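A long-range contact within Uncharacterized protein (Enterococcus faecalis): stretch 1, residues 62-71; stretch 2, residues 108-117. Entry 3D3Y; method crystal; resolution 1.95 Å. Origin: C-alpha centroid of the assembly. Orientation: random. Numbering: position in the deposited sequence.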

# COMPACT_ATOMS: atom_id res chain seq x y z
N LYS A 62 16.94 23.81 -8.57
CA LYS A 62 16.07 24.35 -9.61
C LYS A 62 14.63 23.85 -9.47
O LYS A 62 13.67 24.61 -9.65
CB LYS A 62 16.66 24.05 -11.00
CG LYS A 62 17.92 24.90 -11.29
CD LYS A 62 18.63 24.45 -12.56
CE LYS A 62 19.90 25.26 -12.84
NZ LYS A 62 20.62 24.70 -14.02
N LEU A 63 14.47 22.58 -9.12
CA LEU A 63 13.12 22.01 -8.96
C LEU A 63 12.41 22.64 -7.76
O LEU A 63 11.27 23.07 -7.86
CB LEU A 63 13.17 20.49 -8.85
CG LEU A 63 11.86 19.70 -8.94
CD1 LEU A 63 12.12 18.34 -9.58
CD2 LEU A 63 11.31 19.56 -7.53
N SER A 64 13.10 22.72 -6.63
CA SER A 64 12.46 23.27 -5.45
C SER A 64 12.16 24.78 -5.59
O SER A 64 11.18 25.29 -5.07
CB SER A 64 13.22 22.90 -4.18
OG SER A 64 14.30 23.74 -4.01
N GLU A 65 12.96 25.47 -6.39
CA GLU A 65 12.70 26.85 -6.75
C GLU A 65 11.43 26.98 -7.62
O GLU A 65 10.67 27.93 -7.46
CB GLU A 65 13.95 27.38 -7.46
CG GLU A 65 13.87 28.64 -8.34
CD GLU A 65 15.20 28.84 -9.14
OE1 GLU A 65 16.30 28.68 -8.51
OE2 GLU A 65 15.17 29.11 -10.37
N ARG A 66 11.20 26.05 -8.53
CA ARG A 66 9.94 26.04 -9.28
C ARG A 66 8.74 25.79 -8.34
O ARG A 66 7.71 26.48 -8.42
CB ARG A 66 9.99 24.97 -10.36
CG ARG A 66 8.72 24.86 -11.20
CD ARG A 66 8.27 26.24 -11.73
NE ARG A 66 7.13 26.10 -12.65
CZ ARG A 66 6.28 27.08 -12.96
NH1 ARG A 66 6.43 28.28 -12.42
NH2 ARG A 66 5.29 26.87 -13.80
N LEU A 67 8.89 24.82 -7.42
CA LEU A 67 7.84 24.56 -6.42
C LEU A 67 7.48 25.82 -5.60
O LEU A 67 6.31 26.07 -5.27
CB LEU A 67 8.23 23.40 -5.51
CG LEU A 67 8.28 22.04 -6.23
CD1 LEU A 67 8.93 21.02 -5.28
CD2 LEU A 67 6.85 21.62 -6.65
N ALA A 68 8.49 26.63 -5.35
CA ALA A 68 8.32 27.87 -4.60
C ALA A 68 7.61 28.90 -5.48
O ALA A 68 6.72 29.60 -5.01
CB ALA A 68 9.68 28.37 -4.18
N GLU A 69 7.97 28.96 -6.77
CA GLU A 69 7.27 29.81 -7.72
C GLU A 69 5.81 29.44 -7.76
O GLU A 69 4.94 30.32 -7.96
CB GLU A 69 7.81 29.64 -9.15
CG GLU A 69 9.02 30.46 -9.51
CD GLU A 69 9.56 30.08 -10.90
OE1 GLU A 69 8.80 29.57 -11.77
OE2 GLU A 69 10.78 30.26 -11.09
N LEU A 70 5.54 28.13 -7.59
CA LEU A 70 4.17 27.63 -7.58
C LEU A 70 3.51 27.83 -6.22
O LEU A 70 2.71 26.99 -5.76
CB LEU A 70 4.12 26.15 -8.00
CG LEU A 70 4.58 25.86 -9.44
CD1 LEU A 70 4.93 24.36 -9.62
CD2 LEU A 70 3.52 26.31 -10.50
N TYR A 71 3.83 28.94 -5.57
CA TYR A 71 3.15 29.34 -4.33
C TYR A 71 3.43 28.32 -3.19
O TYR A 71 2.59 28.09 -2.32
CB TYR A 71 1.64 29.61 -4.62
CG TYR A 71 1.40 30.25 -6.01
CD1 TYR A 71 1.57 31.64 -6.23
CD2 TYR A 71 1.00 29.48 -7.11
CE1 TYR A 71 1.36 32.23 -7.52
CE2 TYR A 71 0.79 30.05 -8.39
CZ TYR A 71 0.98 31.42 -8.59
OH TYR A 71 0.77 31.97 -9.86
N GLU A 108 -0.65 26.43 -13.92
CA GLU A 108 0.76 26.36 -13.58
C GLU A 108 1.15 24.98 -13.02
O GLU A 108 2.19 24.41 -13.39
CB GLU A 108 1.12 27.52 -12.65
CG GLU A 108 0.98 28.90 -13.35
CD GLU A 108 1.16 30.08 -12.42
OE1 GLU A 108 0.15 30.53 -11.80
OE2 GLU A 108 2.29 30.58 -12.36
N ALA A 109 0.28 24.40 -12.20
CA ALA A 109 0.54 23.04 -11.70
C ALA A 109 0.52 21.99 -12.81
O ALA A 109 1.37 21.11 -12.84
CB ALA A 109 -0.42 22.65 -10.51
N VAL A 110 -0.46 22.06 -13.71
CA VAL A 110 -0.51 21.10 -14.83
C VAL A 110 0.72 21.22 -15.71
O VAL A 110 1.25 20.23 -16.17
CB VAL A 110 -1.79 21.24 -15.67
CG1 VAL A 110 -1.77 20.33 -16.90
CG2 VAL A 110 -3.02 20.94 -14.83
N ASP A 111 1.18 22.44 -15.95
CA ASP A 111 2.43 22.62 -16.69
C ASP A 111 3.58 21.92 -15.96
O ASP A 111 4.41 21.27 -16.59
CB ASP A 111 2.74 24.11 -16.91
CG ASP A 111 4.05 24.34 -17.67
OD1 ASP A 111 4.06 24.13 -18.90
OD2 ASP A 111 5.07 24.75 -17.06
N PHE A 112 3.62 22.05 -14.64
CA PHE A 112 4.70 21.40 -13.88
C PHE A 112 4.63 19.88 -13.98
O PHE A 112 5.66 19.20 -14.20
CB PHE A 112 4.64 21.80 -12.41
CG PHE A 112 5.74 21.20 -11.58
CD1 PHE A 112 7.04 21.69 -11.68
CD2 PHE A 112 5.48 20.14 -10.72
CE1 PHE A 112 8.08 21.14 -10.89
CE2 PHE A 112 6.51 19.59 -9.91
CZ PHE A 112 7.81 20.09 -10.01
N LEU A 113 3.43 19.33 -13.83
CA LEU A 113 3.21 17.91 -14.11
C LEU A 113 3.66 17.51 -15.52
O LEU A 113 4.26 16.44 -15.71
CB LEU A 113 1.76 17.51 -13.88
CG LEU A 113 1.21 17.65 -12.45
CD1 LEU A 113 -0.28 17.45 -12.52
CD2 LEU A 113 1.90 16.63 -11.53
N LYS A 114 3.36 18.34 -16.52
CA LYS A 114 3.74 17.99 -17.88
C LYS A 114 5.27 17.85 -17.97
O LYS A 114 5.79 16.95 -18.69
CB LYS A 114 3.23 19.05 -18.87
CG LYS A 114 3.47 18.70 -20.31
CD LYS A 114 2.95 19.78 -21.24
CE LYS A 114 2.97 19.26 -22.68
NZ LYS A 114 2.83 20.33 -23.72
N GLU A 115 5.97 18.77 -17.29
CA GLU A 115 7.45 18.77 -17.24
C GLU A 115 7.95 17.49 -16.59
O GLU A 115 8.78 16.75 -17.17
CB GLU A 115 7.99 20.01 -16.50
CG GLU A 115 7.88 21.34 -17.31
CD GLU A 115 8.80 21.37 -18.57
OE1 GLU A 115 9.83 20.66 -18.61
OE2 GLU A 115 8.46 22.11 -19.52
N ILE A 116 7.43 17.21 -15.40
CA ILE A 116 7.81 15.99 -14.67
C ILE A 116 7.56 14.69 -15.47
O ILE A 116 8.42 13.81 -15.56
CB ILE A 116 7.11 15.92 -13.31
CG1 ILE A 116 7.59 17.08 -12.41
CG2 ILE A 116 7.31 14.50 -12.66
CD1 ILE A 116 9.14 17.17 -12.24
N ILE A 117 6.37 14.59 -16.06
CA ILE A 117 5.95 13.34 -16.70
C ILE A 117 6.52 13.12 -18.10
O ILE A 117 6.97 12.01 -18.43
CB ILE A 117 4.41 13.23 -16.71
CG1 ILE A 117 3.91 13.17 -15.26
CG2 ILE A 117 3.96 12.02 -17.53
CD1 ILE A 117 2.38 13.24 -15.17
O HOH W 1 3.76 29.63 -14.29

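Antiparallel helix pairs commonly bury an apolar seam and leave polar chemistry to its margins, and this contact, whose helices run at 162° to each other, illustrates the principle. The axes come no closer than 11.2 Å, and the space between them is filled by side chains, largely leucines and Phe112. The seam is built around Phe112, whose CA-to-CB bond points toward stretch 1 and which has 93 Å² covered by it.

Leu63 comes first: its CB leaves sideways, yet its branched end reaches across, with CG 4.2 Å from CZ of Phe112, at the ring edge, and CD1 4.2 Å from CD1 of Ile116. All three residues are buried and apolar, so they lose nothing by leaving solvent. Arg66 serves two environments. Its aliphatic CG lies 3.6 Å from CD1 of Phe112, while its guanidinium forms a long salt bridge, NH2 to OD2 of Asp111 at 3.9 Å, and a closer one within its own helix, NH1 to OE1 of Glu69 at 2.8 Å. Arg66 and Glu108 are partly exposed, so their charged ends can meet a water, which accepts from Arg66 NH2 and donates to Glu108 OE2. Leu67 adds CD2, 3.8 Å from Phe112 CZ.

Leu70, also buried, packs CD1 3.8 Å from Phe112 CB and CD2 3.4 Å from Glu108 CB. Finally, Tyr71 OH donates a very short 2.5 Å hydrogen bond to Glu108 OE1, giving the seam a polar end.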